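Local structure of ADP-ribose pyrophosphatase MutT (Rickettsia felis, 4KYX) at the interface of chains A and B. The protein hydrolyses the pyrophosphate linkage of ADP-ribose, as a Nudix-family enzyme with magnesium as cofactor. Sequence-based numbering; all coordinates share one arbitrary frame. Chains: chain A/B, ADP-ribose pyrophosphatase MutT.

Contact 1: the interface of chains A and B. Residues chain A 55, 76, 79, 144; chain B 76, 78-79, 142-144.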
loop_
_atom_site.group_PDB
_atom_site.type_symbol
_atom_site.label_atom_id
_atom_site.label_comp_id
_atom_site.label_asym_id
_atom_site.label_seq_id
_atom_site.Cartn_x
_atom_site.Cartn_y
_atom_site.Cartn_z
ATOM N N PHE A 55 10.081 1.354 1.791
ATOM C CA PHE A 55 9.573 -0.023 1.840
ATOM C C PHE A 55 10.764 -0.948 1.785
ATOM O O PHE A 55 10.740 -1.935 2.479
ATOM C CB PHE A 55 8.666 -0.385 0.685
ATOM C CG PHE A 55 7.406 0.480 0.569
ATOM C CD1 PHE A 55 6.851 1.099 1.679
ATOM C CD2 PHE A 55 6.814 0.678 -0.674
ATOM C CE1 PHE A 55 5.726 1.905 1.539
ATOM C CE2 PHE A 55 5.684 1.453 -0.814
ATOM C CZ PHE A 55 5.143 2.063 0.286
ATOM N N PHE A 76 9.203 -4.908 -5.305
ATOM C CA PHE A 76 7.770 -4.704 -4.956
ATOM C C PHE A 76 6.906 -5.689 -5.719
ATOM O O PHE A 76 7.038 -5.823 -6.937
ATOM C CB PHE A 76 7.453 -3.249 -5.277
ATOM C CG PHE A 76 6.159 -2.757 -4.762
ATOM C CD1 PHE A 76 4.990 -3.037 -5.427
ATOM C CD2 PHE A 76 6.118 -1.943 -3.676
ATOM C CE1 PHE A 76 3.767 -2.538 -4.973
ATOM C CE2 PHE A 76 4.928 -1.437 -3.221
ATOM C CZ PHE A 76 3.745 -1.747 -3.855
ATOM N N VAL A 79 0.079 -5.372 -3.226
ATOM C CA VAL A 79 -0.590 -4.698 -2.113
ATOM C C VAL A 79 -1.852 -5.449 -1.800
ATOM O O VAL A 79 -2.624 -5.832 -2.700
ATOM C CB VAL A 79 -1.042 -3.246 -2.450
ATOM C CG1 VAL A 79 -1.652 -2.590 -1.211
ATOM C CG2 VAL A 79 0.135 -2.418 -2.967
ATOM N N TYR A 144 1.508 -6.726 -8.804
ATOM C CA TYR A 144 2.410 -6.040 -9.740
ATOM C C TYR A 144 3.196 -7.038 -10.586
ATOM O O TYR A 144 3.336 -6.852 -11.793
ATOM C CB TYR A 144 3.412 -5.218 -8.954
ATOM C CG TYR A 144 2.872 -3.921 -8.488
ATOM C CD1 TYR A 144 1.728 -3.885 -7.671
ATOM C CD2 TYR A 144 3.458 -2.720 -8.891
ATOM C CE1 TYR A 144 1.201 -2.709 -7.227
ATOM C CE2 TYR A 144 2.942 -1.519 -8.444
ATOM C CZ TYR A 144 1.810 -1.532 -7.622
ATOM O OH TYR A 144 1.281 -0.372 -7.184
ATOM N N PHE B 76 -7.187 1.013 -9.457
ATOM C CA PHE B 76 -5.953 1.261 -8.721
ATOM C C PHE B 76 -4.791 1.515 -9.683
ATOM O O PHE B 76 -4.625 0.804 -10.661
ATOM C CB PHE B 76 -5.758 0.026 -7.835
ATOM C CG PHE B 76 -4.498 0.000 -7.104
ATOM C CD1 PHE B 76 -3.395 -0.643 -7.629
ATOM C CD2 PHE B 76 -4.430 0.512 -5.826
ATOM C CE1 PHE B 76 -2.193 -0.714 -6.919
ATOM C CE2 PHE B 76 -3.245 0.436 -5.103
ATOM C CZ PHE B 76 -2.114 -0.156 -5.667
ATOM N N ALA B 78 -1.307 3.213 -8.585
ATOM C CA ALA B 78 0.024 3.396 -8.061
ATOM C C ALA B 78 0.042 3.555 -6.542
ATOM O O ALA B 78 -0.934 3.921 -5.919
ATOM C CB ALA B 78 0.650 4.635 -8.679
ATOM N N VAL B 79 1.219 3.362 -5.989
ATOM C CA VAL B 79 1.520 3.617 -4.561
ATOM C C VAL B 79 2.692 4.574 -4.520
ATOM O O VAL B 79 3.646 4.389 -5.267
ATOM C CB VAL B 79 1.919 2.330 -3.862
ATOM C CG1 VAL B 79 2.264 2.569 -2.400
ATOM C CG2 VAL B 79 0.795 1.313 -3.965
ATOM N N TYR B 142 5.425 3.274 -7.390
ATOM C CA TYR B 142 5.295 1.896 -7.799
ATOM C C TYR B 142 4.031 1.883 -8.643
ATOM O O TYR B 142 2.915 1.944 -8.133
ATOM C CB TYR B 142 5.188 0.992 -6.575
ATOM C CG TYR B 142 6.348 1.139 -5.631
ATOM C CD1 TYR B 142 7.509 0.343 -5.752
ATOM C CD2 TYR B 142 6.297 2.063 -4.609
ATOM C CE1 TYR B 142 8.544 0.503 -4.871
ATOM C CE2 TYR B 142 7.334 2.242 -3.741
ATOM C CZ TYR B 142 8.457 1.436 -3.854
ATOM O OH TYR B 142 9.485 1.600 -2.928
ATOM N N LEU B 143 4.246 1.889 -9.951
ATOM C CA LEU B 143 3.173 2.061 -10.939
ATOM C C LEU B 143 2.576 0.731 -11.362
ATOM O O LEU B 143 3.275 -0.155 -11.881
ATOM C CB LEU B 143 3.715 2.840 -12.149
ATOM C CG LEU B 143 2.652 3.355 -13.127
ATOM C CD1 LEU B 143 1.824 4.475 -12.498
ATOM C CD2 LEU B 143 3.310 3.828 -14.411
ATOM N N TYR B 144 1.297 0.565 -11.074
ATOM C CA TYR B 144 0.544 -0.662 -11.356
ATOM C C TYR B 144 -0.096 -0.603 -12.732
ATOM O O TYR B 144 -0.140 -1.620 -13.405
ATOM C CB TYR B 144 -0.523 -0.877 -10.262
ATOM C CG TYR B 144 -1.429 -2.068 -10.379
ATOM C CD1 TYR B 144 -0.995 -3.333 -10.045
ATOM C CD2 TYR B 144 -2.771 -1.915 -10.752
ATOM C CE1 TYR B 144 -1.849 -4.438 -10.126
ATOM C CE2 TYR B 144 -3.628 -3.008 -10.835
ATOM C CZ TYR B 144 -3.156 -4.275 -10.510
ATOM O OH TYR B 144 -3.987 -5.356 -10.559
HETATM O O HOH W 1 9.445 3.074 -0.478
#
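Aromatic side chains from both copies interlock here, and A:Tyr144 reaches into chain B. Its CG lies anti to its own carbonyl carbon (chi1 -80°), which sends the phenol across to the partner. There the hydroxyl donates to the backbone carbonyl of B:Tyr142, OH to O 3.0 Å, approaching from above the carbonyl plane instead of along a lone pair. The ring is clamped on both faces: CE1 of A:Phe76 sits edge-on over the centre of one, and CD1 of B:Tyr144 lies toward the rim of the other. B:Phe76 crosses it at about a right angle, with CE1 3.5 Å from the A:Tyr144 hydroxyl. B:Tyr144 has a different first torsion, CG anti to the backbone N (chi1 179°), so its CB packs 3.6 Å from CZ of A:Tyr144 while the CD1 edge of its ring still lies against that phenol. The two Tyr144 side chains thus depart from the two-fold.

Next to this, the ring of B:Tyr142 stacks nearly parallel on A:Phe76, centroids 4.3 Å apart and displaced, with CD1 3.4 Å from A:Phe76 CD2. The two Val79 side chains meet tip to tip through their CG2 methyls, at 3.9 Å.

Packing loosens toward the far end of B:Tyr142. A:Phe55 slides past it in the opposite direction, its CE2 3.5 Å from B:Tyr142 CE2. A water sits at the edge of the B:Tyr142 ring and above the rim of A:Phe55, linking the B:Tyr142 hydroxyl to the backbone N of A:Phe55, 2.9 Å from that N.

In the fold, the patch joins strand 75-84 and the C-terminal segment around strand 142-143 of both chains, with the start of helix 55-67 of chain A at its watery rim.

Contact 2: the interface of chains A and B. Residues chain A 15, 49-55; chain B 13-14, 81, 83, 90, 92.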
loop_
_atom_site.group_PDB
_atom_site.type_symbol
_atom_site.label_atom_id
_atom_site.label_comp_id
_atom_site.label_asym_id
_atom_site.label_seq_id
_atom_site.Cartn_x
_atom_site.Cartn_y
_atom_site.Cartn_z
ATOM N N ILE A 15 0.178 0.275 8.037
ATOM C CA ILE A 15 0.885 -0.239 6.923
ATOM C C ILE A 15 1.870 -1.308 7.407
ATOM O O ILE A 15 2.707 -1.061 8.263
ATOM C CB ILE A 15 1.649 0.849 6.171
ATOM C CG1 ILE A 15 0.663 1.883 5.600
ATOM C CG2 ILE A 15 2.525 0.190 5.122
ATOM C CD1 ILE A 15 1.126 3.322 5.592
ATOM N N LEU A 49 5.742 -0.867 8.920
ATOM C CA LEU A 49 6.573 0.206 8.361
ATOM C C LEU A 49 6.791 1.259 9.454
ATOM O O LEU A 49 5.842 1.683 10.111
ATOM C CB LEU A 49 5.860 0.853 7.152
ATOM C CG LEU A 49 6.661 1.943 6.426
ATOM C CD1 LEU A 49 7.922 1.416 5.757
ATOM C CD2 LEU A 49 5.765 2.553 5.387
ATOM N N GLU A 50 8.029 1.659 9.680
ATOM C CA GLU A 50 8.299 2.671 10.675
ATOM C C GLU A 50 8.394 4.032 10.012
ATOM O O GLU A 50 8.695 4.159 8.814
ATOM C CB GLU A 50 9.586 2.393 11.451
ATOM C CG GLU A 50 9.493 1.185 12.362
ATOM C CD GLU A 50 10.796 0.875 13.097
ATOM O OE1 GLU A 50 11.739 1.685 13.041
ATOM O OE2 GLU A 50 10.868 -0.230 13.707
ATOM N N PHE A 51 8.155 5.064 10.809
ATOM C CA PHE A 51 8.201 6.433 10.290
ATOM C C PHE A 51 9.555 6.699 9.638
ATOM O O PHE A 51 10.585 6.437 10.234
ATOM C CB PHE A 51 7.980 7.448 11.400
ATOM C CG PHE A 51 8.114 8.884 10.950
ATOM C CD1 PHE A 51 9.361 9.518 10.864
ATOM C CD2 PHE A 51 6.987 9.613 10.629
ATOM C CE1 PHE A 51 9.444 10.844 10.443
ATOM C CE2 PHE A 51 7.079 10.933 10.222
ATOM C CZ PHE A 51 8.316 11.536 10.117
ATOM N N GLY A 52 9.544 7.273 8.441
ATOM C CA GLY A 52 10.767 7.687 7.788
ATOM C C GLY A 52 11.419 6.673 6.869
ATOM O O GLY A 52 12.269 7.059 6.086
ATOM N N GLU A 53 10.985 5.432 6.930
ATOM C CA GLU A 53 11.517 4.337 6.122
ATOM C C GLU A 53 10.935 4.217 4.726
ATOM O O GLU A 53 9.774 4.458 4.491
ATOM C CB GLU A 53 11.256 2.992 6.796
ATOM C CG GLU A 53 11.889 2.725 8.118
ATOM C CD GLU A 53 11.746 1.281 8.502
ATOM O OE1 GLU A 53 12.802 0.620 8.521
ATOM O OE2 GLU A 53 10.603 0.754 8.753
ATOM N N THR A 54 11.767 3.785 3.809
ATOM C CA THR A 54 11.335 3.267 2.554
ATOM C C THR A 54 10.885 1.820 2.733
ATOM O O THR A 54 11.248 1.153 3.714
ATOM C CB THR A 54 12.468 3.343 1.490
ATOM O OG1 THR A 54 13.401 2.327 1.745
ATOM C CG2 THR A 54 13.145 4.767 1.475
ATOM N N PHE A 55 10.081 1.354 1.791
ATOM C CA PHE A 55 9.573 -0.023 1.840
ATOM C C PHE A 55 10.764 -0.948 1.785
ATOM O O PHE A 55 10.740 -1.935 2.479
ATOM C CB PHE A 55 8.666 -0.385 0.685
ATOM C CG PHE A 55 7.406 0.480 0.569
ATOM C CD1 PHE A 55 6.851 1.099 1.679
ATOM C CD2 PHE A 55 6.814 0.678 -0.674
ATOM C CE1 PHE A 55 5.726 1.905 1.539
ATOM C CE2 PHE A 55 5.684 1.453 -0.814
ATOM C CZ PHE A 55 5.143 2.063 0.286
ATOM N N PRO B 13 3.238 5.794 10.062
ATOM C CA PRO B 13 2.836 6.127 8.661
ATOM C C PRO B 13 1.308 5.947 8.460
ATOM O O PRO B 13 0.697 4.999 8.963
ATOM C CB PRO B 13 3.591 5.090 7.817
ATOM C CG PRO B 13 4.754 4.724 8.699
ATOM C CD PRO B 13 4.207 4.709 10.084
ATOM N N ARG B 14 0.731 6.876 7.751
ATOM C CA ARG B 14 -0.676 6.903 7.533
ATOM C C ARG B 14 -0.973 6.582 6.083
ATOM O O ARG B 14 -0.168 6.880 5.206
ATOM C CB ARG B 14 -1.200 8.310 7.838
ATOM C CG ARG B 14 -1.134 8.720 9.304
ATOM C CD ARG B 14 -2.078 7.900 10.189
ATOM N NE ARG B 14 -3.450 7.782 9.668
ATOM C CZ ARG B 14 -4.426 8.685 9.802
ATOM N NH1 ARG B 14 -4.216 9.850 10.433
ATOM N NH2 ARG B 14 -5.632 8.432 9.277
ATOM N N ASN B 81 5.338 6.742 -1.580
ATOM C CA ASN B 81 5.820 6.743 -0.213
ATOM C C ASN B 81 6.424 8.097 0.103
ATOM O O ASN B 81 7.473 8.436 -0.408
ATOM C CB ASN B 81 6.829 5.611 -0.000
ATOM C CG ASN B 81 7.173 5.441 1.448
ATOM O OD1 ASN B 81 6.331 5.479 2.297
ATOM N ND2 ASN B 81 8.419 5.276 1.725
ATOM N N ILE B 83 7.546 11.056 2.726
ATOM C CA ILE B 83 7.878 11.588 4.015
ATOM C C ILE B 83 7.826 13.121 3.881
ATOM O O ILE B 83 8.511 13.666 3.006
ATOM C CB ILE B 83 9.277 11.093 4.452
ATOM C CG1 ILE B 83 9.244 9.563 4.636
ATOM C CG2 ILE B 83 9.710 11.791 5.736
ATOM C CD1 ILE B 83 10.074 8.717 3.675
ATOM N N HIS B 90 4.271 11.011 7.710
ATOM C CA HIS B 90 4.693 10.041 6.734
ATOM C C HIS B 90 3.416 9.445 6.158
ATOM O O HIS B 90 2.665 8.824 6.885
ATOM C CB HIS B 90 5.522 8.942 7.433
ATOM C CG HIS B 90 6.103 7.927 6.510
ATOM N ND1 HIS B 90 7.108 7.072 6.901
ATOM C CD2 HIS B 90 5.817 7.603 5.225
ATOM C CE1 HIS B 90 7.405 6.245 5.920
ATOM N NE2 HIS B 90 6.658 6.559 4.877
ATOM N N VAL B 92 1.723 6.990 3.058
ATOM C CA VAL B 92 1.709 6.089 1.923
ATOM C C VAL B 92 0.453 6.409 1.135
ATOM O O VAL B 92 -0.649 6.355 1.676
ATOM C CB VAL B 92 1.782 4.633 2.351
ATOM C CG1 VAL B 92 1.599 3.688 1.185
ATOM C CG2 VAL B 92 3.131 4.413 3.018
HETATM O O HOH W 2 1.106 2.464 9.494
#
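Hydrogen bonds tie the backbone of A:Gly52 and A:Glu53 to two side chains of chain B. The A:Gly52 amide donates to ND1 of B:His90 at 2.9 Å, tilted 27° from the imidazole plane. The carboxamide ND2 of B:Asn81 donates to the carbonyl O of A:Glu53 at 3.2 Å, in the amide plane and on a carbonyl lone pair. These two side chains are themselves coupled: B:His90 NE2 gives its N-H to B:Asn81 OD1 at 2.8 Å, almost exactly in the ring plane. That bond and the one from ND2 to A:Glu53 O together set which way the carboxamide faces. With ND1 accepting, the pattern would fit a neutral imidazole carrying its proton on NE2. Within chain A, the carboxylate OE2 of A:Glu53 takes the A:Glu50 amide through its anti lone pair, 2.9 Å from that N, bracing the turn.

Apolar packing surrounds these bonds. Within chain B, B:Ile83 CG1 lies over the centre of one imidazole face and B:Pro13 CB toward the rim of the other. A:Phe51 slides alongside B:His90, with CD2 3.6 Å from its CB. The A:Ile15 CD1 methyl presses tightly on B:Val92 CG2, at 3.4 Å, while A:Leu49 crosses B:Pro13 obliquely. A:Phe55 adds its CE1–CZ end, tip to tip with both B:Asn81 and B:Val92; CE1 lies 3.8 Å from the B:Asn81 amide carbon CG.

A water mediates one further link, between the A:Ile15 backbone N and the carbonyl O of B:Pro13, 2.6 Å from the latter.

Chain A contributes A:Ile15 from strand 14-22 and part of its Nudix box, the loop between strand 45-48 and helix 55-67, including the motif glutamate A:Glu53; chain B offers strands 75-84 and 89-99 and the residues leading into strand 14-22.

The centres of contact 1 and contact 2 lie about 14 Å apart, and A:Phe55, the first residue of helix 55-67, belongs to both. Strand 75-84 of chain B also runs through the pair, presenting residues to contact 1 near its start and to contact 2 farther along. The interface repeats about the two-fold with the chains exchanged, the Tyr144 side chains differing in detail. Because contact 2 grips the Nudix-box loop and A:Phe55 is held in both contacts, pairing may steady the loop that leads into the catalytic helix. The dimer could still be an arrangement of the crystal rather than the solution state.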